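TRAP-type transporter, periplasmic component (Cupriavidus necator, PDB 4P8B) binds (S)-2-acetolactate as the periplasmic solute-binding component of a TRAP transporter, probably delivering it for uptake into the cell. Local coordinates at residues Gly143-Arg155 / Ala268-Arg280. Numbering follows the deposited sequence. Where two conformers were deposited one is given.
With X2X ((2S)-2-hydroxy-2-methyl-3-oxobutanoic acid), chain D.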
ATOM      1  N   GLY A 143      -2.265  14.979 -13.637  1.00 23.27           N
ATOM      2  CA  GLY A 143      -2.533  16.158 -12.829  1.00 23.84           C
ATOM      3  C   GLY A 143      -2.175  16.010 -11.366  1.00 25.65           C
ATOM      4  O   GLY A 143      -2.606  16.787 -10.520  1.00 27.58           O
ATOM      5  N   VAL A 144      -1.324  15.027 -11.063  0.59 21.76           N
ATOM      6  CA  VAL A 144      -0.937  14.716  -9.687  0.59 26.06           C
ATOM      7  C   VAL A 144       0.585  14.528  -9.636  0.59 24.79           C
ATOM      8  O   VAL A 144       1.090  13.491 -10.073  0.59 18.83           O
ATOM      9  CB  VAL A 144      -1.690  13.459  -9.202  0.59 23.61           C
ATOM     10  CG1 VAL A 144      -1.211  12.990  -7.808  0.59 18.23           C
ATOM     11  CG2 VAL A 144      -3.197  13.732  -9.191  0.59 19.88           C
ATOM     12  N   VAL A 145       1.304  15.495  -9.055  1.00 20.72           N
ATOM     13  CA  VAL A 145       2.754  15.558  -9.170  1.00 21.03           C
ATOM     14  C   VAL A 145       3.385  14.599  -8.170  1.00 15.25           C
ATOM     15  O   VAL A 145       3.305  14.827  -6.947  1.00 16.81           O
ATOM     16  CB  VAL A 145       3.263  16.977  -8.904  1.00 19.86           C
ATOM     17  CG1 VAL A 145       4.782  17.042  -9.054  1.00 23.92           C
ATOM     18  CG2 VAL A 145       2.592  17.984  -9.853  1.00 22.05           C
ATOM     19  N   PRO A 146       3.995  13.510  -8.665  1.00 15.68           N
ATOM     20  CA  PRO A 146       4.637  12.550  -7.767  1.00 13.71           C
ATOM     21  C   PRO A 146       6.049  12.951  -7.401  1.00 14.39           C
ATOM     22  O   PRO A 146       6.798  13.408  -8.287  1.00 16.43           O
ATOM     23  CB  PRO A 146       4.656  11.270  -8.594  1.00 15.29           C
ATOM     24  CG  PRO A 146       4.873  11.767  -9.994  1.00 17.57           C
ATOM     25  CD  PRO A 146       4.139  13.105 -10.075  1.00 18.35           C
ATOM     26  N   LEU A 147       6.428  12.788  -6.141  1.00 13.49           N
ATOM     27  CA  LEU A 147       7.700  13.286  -5.641  1.00 13.12           C
ATOM     28  C   LEU A 147       8.614  12.223  -5.030  1.00 12.78           C
ATOM     29  O   LEU A 147       9.827  12.395  -5.011  1.00 15.36           O
ATOM     30  CB  LEU A 147       7.450  14.361  -4.592  1.00 14.80           C
ATOM     31  CG  LEU A 147       6.693  15.598  -5.094  1.00 16.21           C
ATOM     32  CD1 LEU A 147       6.455  16.566  -3.941  1.00 18.57           C
ATOM     33  CD2 LEU A 147       7.408  16.312  -6.250  1.00 18.63           C
ATOM     34  N   ALA A 148       8.036  11.172  -4.450  1.00 11.87           N
ATOM     35  CA  ALA A 148       8.836  10.156  -3.784  1.00 13.06           C
ATOM     36  C   ALA A 148       8.017   8.921  -3.520  1.00  9.72           C
ATOM     37  O   ALA A 148       6.789   8.947  -3.573  1.00 10.07           O
ATOM     38  CB  ALA A 148       9.369  10.686  -2.470  1.00 12.16           C
ATOM     39  N   TRP A 149       8.732   7.838  -3.233  1.00  9.82           N
ATOM     40  CA  TRP A 149       8.150   6.566  -2.845  1.00  9.07           C
ATOM     41  C   TRP A 149       8.326   6.299  -1.362  1.00  8.52           C
ATOM     42  O   TRP A 149       9.377   6.577  -0.774  1.00  9.81           O
ATOM     43  CB  TRP A 149       8.828   5.408  -3.597  1.00 10.78           C
ATOM     44  CG  TRP A 149       8.656   5.413  -5.089  1.00  8.96           C
ATOM     45  CD1 TRP A 149       9.477   5.999  -6.008  1.00 13.03           C
ATOM     46  CD2 TRP A 149       7.587   4.824  -5.824  1.00  9.73           C
ATOM     47  NE1 TRP A 149       8.978   5.805  -7.263  1.00 11.11           N
ATOM     48  CE2 TRP A 149       7.828   5.079  -7.190  1.00  9.80           C
ATOM     49  CE3 TRP A 149       6.449   4.085  -5.460  1.00  8.70           C
ATOM     50  CZ2 TRP A 149       6.963   4.638  -8.194  1.00 12.16           C
ATOM     51  CZ3 TRP A 149       5.614   3.635  -6.459  1.00  8.96           C
ATOM     52  CH2 TRP A 149       5.869   3.923  -7.815  1.00 11.24           C
ATOM     53  N   GLY A 150       7.281   5.721  -0.783  1.00  8.38           N
ATOM     54  CA  GLY A 150       7.326   5.097   0.534  1.00  9.26           C
ATOM     55  C   GLY A 150       6.866   3.662   0.413  1.00  7.26           C
ATOM     56  O   GLY A 150       6.886   3.061  -0.656  1.00  8.05           O
ATOM     57  N   GLU A 151       6.423   3.110   1.536  1.00  7.90           N
ATOM     58  CA  GLU A 151       6.028   1.704   1.588  1.00  7.39           C
ATOM     59  C   GLU A 151       4.980   1.419   2.638  1.00  7.51           C
ATOM     60  O   GLU A 151       5.077   1.870   3.773  1.00  8.15           O
ATOM     61  CB  GLU A 151       7.256   0.851   1.876  1.00  8.65           C
ATOM     62  CG  GLU A 151       7.006  -0.662   1.821  1.00  8.42           C
ATOM     63  CD  GLU A 151       8.278  -1.398   1.527  1.00  9.22           C
ATOM     64  OE1 GLU A 151       8.908  -1.032   0.527  1.00 10.46           O
ATOM     65  OE2 GLU A 151       8.684  -2.280   2.313  1.00 10.74           O
ATOM     66  N   ASN A 152       3.963   0.649   2.254  1.00  7.42           N
ATOM     67  CA  ASN A 152       3.076   0.012   3.229  1.00  6.35           C
ATOM     68  C   ASN A 152       3.691  -1.358   3.512  1.00  7.59           C
ATOM     69  O   ASN A 152       4.179  -1.586   4.618  1.00  8.29           O
ATOM     70  CB  ASN A 152       1.656  -0.041   2.684  1.00  7.03           C
ATOM     71  CG  ASN A 152       0.589   0.041   3.782  1.00  7.11           C
ATOM     72  OD1 ASN A 152       0.869   0.375   4.940  1.00  8.13           O
ATOM     73  ND2 ASN A 152      -0.632  -0.242   3.402  1.00  7.92           N
ATOM     74  N   GLY A 153       3.730  -2.232   2.515  1.00  7.04           N
ATOM     75  CA  GLY A 153       4.524  -3.438   2.587  1.00  7.80           C
ATOM     76  C   GLY A 153       3.853  -4.646   2.019  1.00  6.35           C
ATOM     77  O   GLY A 153       2.813  -4.574   1.397  1.00  6.64           O
ATOM     78  N   PHE A 154       4.496  -5.789   2.210  1.00  7.07           N
ATOM     79  CA  PHE A 154       3.942  -7.080   1.776  1.00  6.55           C
ATOM     80  C   PHE A 154       2.706  -7.420   2.583  1.00  6.03           C
ATOM     81  O   PHE A 154       2.723  -7.378   3.835  1.00  7.79           O
ATOM     82  CB  PHE A 154       4.988  -8.203   1.856  1.00  7.65           C
ATOM     83  CG  PHE A 154       5.928  -8.199   0.690  1.00  7.15           C
ATOM     84  CD1 PHE A 154       5.547  -8.757  -0.507  1.00  8.49           C
ATOM     85  CD2 PHE A 154       7.165  -7.604   0.789  1.00 10.25           C
ATOM     86  CE1 PHE A 154       6.406  -8.735  -1.612  1.00  8.96           C
ATOM     87  CE2 PHE A 154       8.018  -7.568  -0.307  1.00 12.67           C
ATOM     88  CZ  PHE A 154       7.632  -8.139  -1.500  1.00 11.81           C
ATOM     89  N   ARG A 155       1.628  -7.738   1.884  1.00  6.16           N
ATOM     90  CA  ARG A 155       0.312  -7.832   2.504  1.00  6.19           C
ATOM     91  C   ARG A 155       0.006  -9.287   2.858  1.00  6.80           C
ATOM     92  O   ARG A 155      -0.273 -10.102   1.994  1.00  7.64           O
ATOM     93  CB  ARG A 155      -0.750  -7.226   1.582  1.00  6.51           C
ATOM     94  CG  ARG A 155      -0.470  -5.765   1.248  1.00  5.86           C
ATOM     95  CD  ARG A 155      -1.506  -5.147   0.332  1.00  6.66           C
ATOM     96  NE  ARG A 155      -2.825  -4.980   0.955  1.00  6.30           N
ATOM     97  CZ  ARG A 155      -3.214  -3.946   1.680  1.00  7.31           C
ATOM     98  NH1 ARG A 155      -2.373  -2.972   1.959  1.00  7.06           N
ATOM     99  NH2 ARG A 155      -4.443  -3.899   2.160  1.00  6.86           N
ATOM    100  N   ALA A 268      10.034  15.287   0.648  1.00 17.23           N
ATOM    101  CA  ALA A 268       9.337  14.033   0.353  1.00 15.77           C
ATOM    102  C   ALA A 268      10.330  12.871   0.176  1.00 15.07           C
ATOM    103  O   ALA A 268      10.102  11.770   0.663  1.00 14.01           O
ATOM    104  CB  ALA A 268       8.484  14.183  -0.882  1.00 15.74           C
ATOM    105  N   VAL A 269      11.433  13.124  -0.526  1.00 15.81           N
ATOM    106  CA  VAL A 269      12.458  12.098  -0.714  1.00 15.38           C
ATOM    107  C   VAL A 269      13.048  11.647   0.625  1.00 15.21           C
ATOM    108  O   VAL A 269      13.175  10.447   0.882  1.00 14.33           O
ATOM    109  CB  VAL A 269      13.557  12.629  -1.657  1.00 19.42           C
ATOM    110  CG1 VAL A 269      14.803  11.721  -1.645  1.00 18.63           C
ATOM    111  CG2 VAL A 269      12.980  12.768  -3.059  1.00 19.77           C
ATOM    112  N   ASP A 270      13.371  12.611   1.488  1.00 16.24           N
ATOM    113  CA  ASP A 270      13.903  12.320   2.822  1.00 16.80           C
ATOM    114  C   ASP A 270      12.888  11.572   3.684  1.00 15.32           C
ATOM    115  O   ASP A 270      13.215  10.579   4.349  1.00 15.39           O
ATOM    116  CB  ASP A 270      14.319  13.609   3.539  1.00 17.92           C
ATOM    117  CG  ASP A 270      15.506  14.285   2.891  1.00 22.32           C
ATOM    118  OD1 ASP A 270      16.162  13.645   2.045  1.00 21.03           O
ATOM    119  OD2 ASP A 270      15.778  15.466   3.228  1.00 20.60           O
ATOM    120  N   ALA A 271      11.648  12.038   3.653  1.00 15.18           N
ATOM    121  CA  ALA A 271      10.585  11.371   4.411  1.00 14.19           C
ATOM    122  C   ALA A 271      10.343   9.948   3.919  1.00 12.85           C
ATOM    123  O   ALA A 271      10.117   9.037   4.718  1.00 12.23           O
ATOM    124  CB  ALA A 271       9.321  12.163   4.325  1.00 14.35           C
ATOM    125  N   GLY A 272      10.374   9.754   2.603  1.00 13.75           N
ATOM    126  CA  GLY A 272      10.136   8.447   2.025  1.00 11.75           C
ATOM    127  C   GLY A 272      11.190   7.440   2.443  1.00 11.34           C
ATOM    128  O   GLY A 272      10.864   6.298   2.788  1.00 11.80           O
ATOM    129  N   LYS A 273      12.452   7.849   2.444  1.00 13.17           N
ATOM    130  CA  LYS A 273      13.514   6.939   2.862  1.00 13.70           C
ATOM    131  C   LYS A 273      13.351   6.560   4.320  1.00 12.70           C
ATOM    132  O   LYS A 273      13.485   5.382   4.673  1.00 12.85           O
ATOM    133  CB  LYS A 273      14.905   7.539   2.645  1.00 20.38           C
ATOM    134  CG  LYS A 273      15.391   7.515   1.214  1.00 26.74           C
ATOM    135  CD  LYS A 273      16.843   7.966   1.111  1.00 25.33           C
ATOM    136  CE  LYS A 273      16.993   9.441   1.438  1.00 33.51           C
ATOM    137  NZ  LYS A 273      18.233  10.001   0.832  1.00 36.84           N
ATOM    138  N   GLN A 274      13.089   7.543   5.171  1.00 13.69           N
ATOM    139  CA  GLN A 274      12.847   7.255   6.584  1.00 15.41           C
ATOM    140  C   GLN A 274      11.652   6.341   6.749  1.00 13.20           C
ATOM    141  O   GLN A 274      11.675   5.391   7.550  1.00 13.38           O
ATOM    142  CB  GLN A 274      12.621   8.547   7.359  1.00 15.31           C
ATOM    143  CG  GLN A 274      13.885   9.362   7.549  1.00 18.66           C
ATOM    144  CD  GLN A 274      13.662  10.558   8.435  1.00 21.03           C
ATOM    145  OE1 GLN A 274      13.054  10.444   9.500  1.00 22.69           O
ATOM    146  NE2 GLN A 274      14.108  11.723   7.983  1.00 25.47           N
ATOM    147  N   GLU A 275      10.593   6.589   5.984  1.00 12.44           N
ATOM    148  CA  GLU A 275       9.364   5.822   6.154  1.00 11.02           C
ATOM    149  C   GLU A 275       9.508   4.373   5.710  1.00  9.94           C
ATOM    150  O   GLU A 275       8.929   3.492   6.319  1.00 10.33           O
ATOM    151  CB  GLU A 275       8.184   6.496   5.444  1.00 10.74           C
ATOM    152  CG  GLU A 275       6.850   5.877   5.814  1.00 11.01           C
ATOM    153  CD  GLU A 275       6.520   4.686   4.956  1.00  8.93           C
ATOM    154  OE1 GLU A 275       7.075   4.541   3.852  1.00  9.91           O
ATOM    155  OE2 GLU A 275       5.677   3.847   5.395  1.00  8.86           O
ATOM    156  N   ILE A 276      10.265   4.122   4.649  1.00  9.82           N
ATOM    157  CA  ILE A 276      10.518   2.755   4.251  1.00  9.14           C
ATOM    158  C   ILE A 276      11.278   1.986   5.332  1.00 11.11           C
ATOM    159  O   ILE A 276      10.958   0.831   5.619  1.00 10.59           O
ATOM    160  CB  ILE A 276      11.231   2.681   2.894  1.00 10.17           C
ATOM    161  CG1 ILE A 276      10.301   3.246   1.813  1.00 10.13           C
ATOM    162  CG2 ILE A 276      11.613   1.240   2.586  1.00 11.53           C
ATOM    163  CD1 ILE A 276      10.880   3.234   0.402  1.00 13.47           C
ATOM    164  N   ALA A 277      12.271   2.622   5.952  1.00 12.11           N
ATOM    165  CA  ALA A 277      12.962   2.000   7.076  1.00 11.51           C
ATOM    166  C   ALA A 277      12.003   1.646   8.199  1.00 10.96           C
ATOM    167  O   ALA A 277      12.111   0.553   8.775  1.00 12.35           O
ATOM    168  CB  ALA A 277      14.083   2.885   7.588  1.00 14.49           C
ATOM    169  N   LEU A 278      11.070   2.537   8.519  1.00 11.61           N
ATOM    170  CA  LEU A 278      10.065   2.240   9.534  1.00 10.49           C
ATOM    171  C   LEU A 278       9.191   1.064   9.107  1.00 11.44           C
ATOM    172  O   LEU A 278       8.873   0.182   9.919  1.00 11.26           O
ATOM    173  CB  LEU A 278       9.177   3.452   9.821  1.00 12.50           C
ATOM    174  CG  LEU A 278       9.818   4.671  10.478  1.00 15.69           C
ATOM    175  CD1 LEU A 278       8.844   5.848  10.502  1.00 16.51           C
ATOM    176  CD2 LEU A 278      10.278   4.360  11.890  1.00 17.59           C
ATOM    177  N   ALA A 279       8.804   1.014   7.841  1.00  9.94           N
ATOM    178  CA  ALA A 279       7.900  -0.001   7.339  1.00  9.17           C
ATOM    179  C   ALA A 279       8.566  -1.357   7.243  1.00  8.47           C
ATOM    180  O   ALA A 279       7.867  -2.362   7.200  1.00  9.88           O
ATOM    181  CB  ALA A 279       7.349   0.407   5.954  1.00 10.14           C
ATOM    182  N   ARG A 280       9.894  -1.390   7.261  1.00 12.64           N
ATOM    183  CA  ARG A 280      10.603  -2.669   7.120  1.00 13.30           C
ATOM    184  C   ARG A 280      11.205  -3.158   8.429  1.00 14.20           C
ATOM    185  O   ARG A 280      11.912  -4.165   8.436  1.00 15.05           O
ATOM    186  CB  ARG A 280      11.685  -2.568   6.048  1.00 14.33           C
ATOM    187  CG  ARG A 280      11.102  -2.413   4.667  1.00 13.62           C
ATOM    188  CD  ARG A 280      12.156  -2.473   3.599  1.00 14.82           C
ATOM    189  NE  ARG A 280      11.540  -2.269   2.292  1.00 14.23           N
ATOM    190  CZ  ARG A 280      12.195  -2.152   1.146  1.00 15.17           C
ATOM    191  NH1 ARG A 280      13.514  -2.260   1.098  1.00 16.79           N
ATOM    192  NH2 ARG A 280      11.508  -1.954   0.035  1.00 15.17           N
TER
HETATM  193  OAD X2X D 403      -7.128  -0.259   3.558  1.00  8.35           O
HETATM  194  CAH X2X D 403      -6.024  -0.840   3.811  1.00  8.33           C
HETATM  195  OAE X2X D 403      -5.969  -2.086   4.029  1.00  8.55           O
HETATM  196  CAI X2X D 403      -4.753  -0.056   3.840  1.00  8.12           C
HETATM  197  CAB X2X D 403      -4.786   0.855   5.048  1.00  8.73           C
HETATM  198  OAF X2X D 403      -3.638  -0.898   3.764  1.00  8.19           O
HETATM  199  CAG X2X D 403      -4.756   0.742   2.577  1.00  8.21           C
HETATM  200  OAC X2X D 403      -5.105   1.922   2.589  1.00  8.25           O
HETATM  201  CAA X2X D 403      -4.368   0.099   1.288  1.00  8.58           C
HETATM  202  O   HOH W   1       7.353  -3.192   4.449  1.00 11.04           O
HETATM  203  O   HOH W   2       5.129  -3.005   6.930  1.00 10.74           O
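Residues 268-279 of helix 258-279 pack nearly parallel along an edge strand, 144-154, of the five-stranded sheet, where Gly150 and Gly272 bring their CA atoms to 4.6 Å. Bare of a side chain, Gly272 can come close enough for its CA to make a CA-H...O contact with Trp149 O, while Gly150 leaves room for the Glu275 carboxylate. Small residues extend this fit: Ala148 CB rests 3.9 Å from Ala268 CB, and Ala279 CB sits against Glu151 O. Ile276 lays CG1 along Gly150 CA and directs CD1 to Trp149 O.

As an edge strand, 144-154 leaves backbone groups for the helix to serve. Glu275, its chain bent at chi2 (-86°), turns its carboxylate onto the backbone of Glu151: Glu151 N donates to Glu275 OE1 on the syn side at 2.8 Å, and Glu275 OE2 lies 2.6 Å from Glu151 O.

Glu151 itself stretches out, CG anti to its N, to meet Arg280 in a side-on salt bridge, carboxylate and guanidinium planes 38° apart. Arg280 NE gives a nearly straight bond to Glu151 OE2 (2.9 Å, 174°), and Arg280 NH2 binds the syn lone pair of Glu151 OE1 at 2.8 Å. Ile276 CG2 covers one guanidinium face near its rim, and Asp124 is a second partner for NH2.

Beyond a classic beta bulge at Asn152 and Gly153, opposite Asp242, Arg155 NH1 and NH2 bind the acetolactate hydroxyl and carboxylate, while Asn152 ND2 bonds Asp242 and only weakly the ligand. Such helix-flanked sheets, leading into an interdomain ligand cleft, characterise the periplasmic binding protein fold.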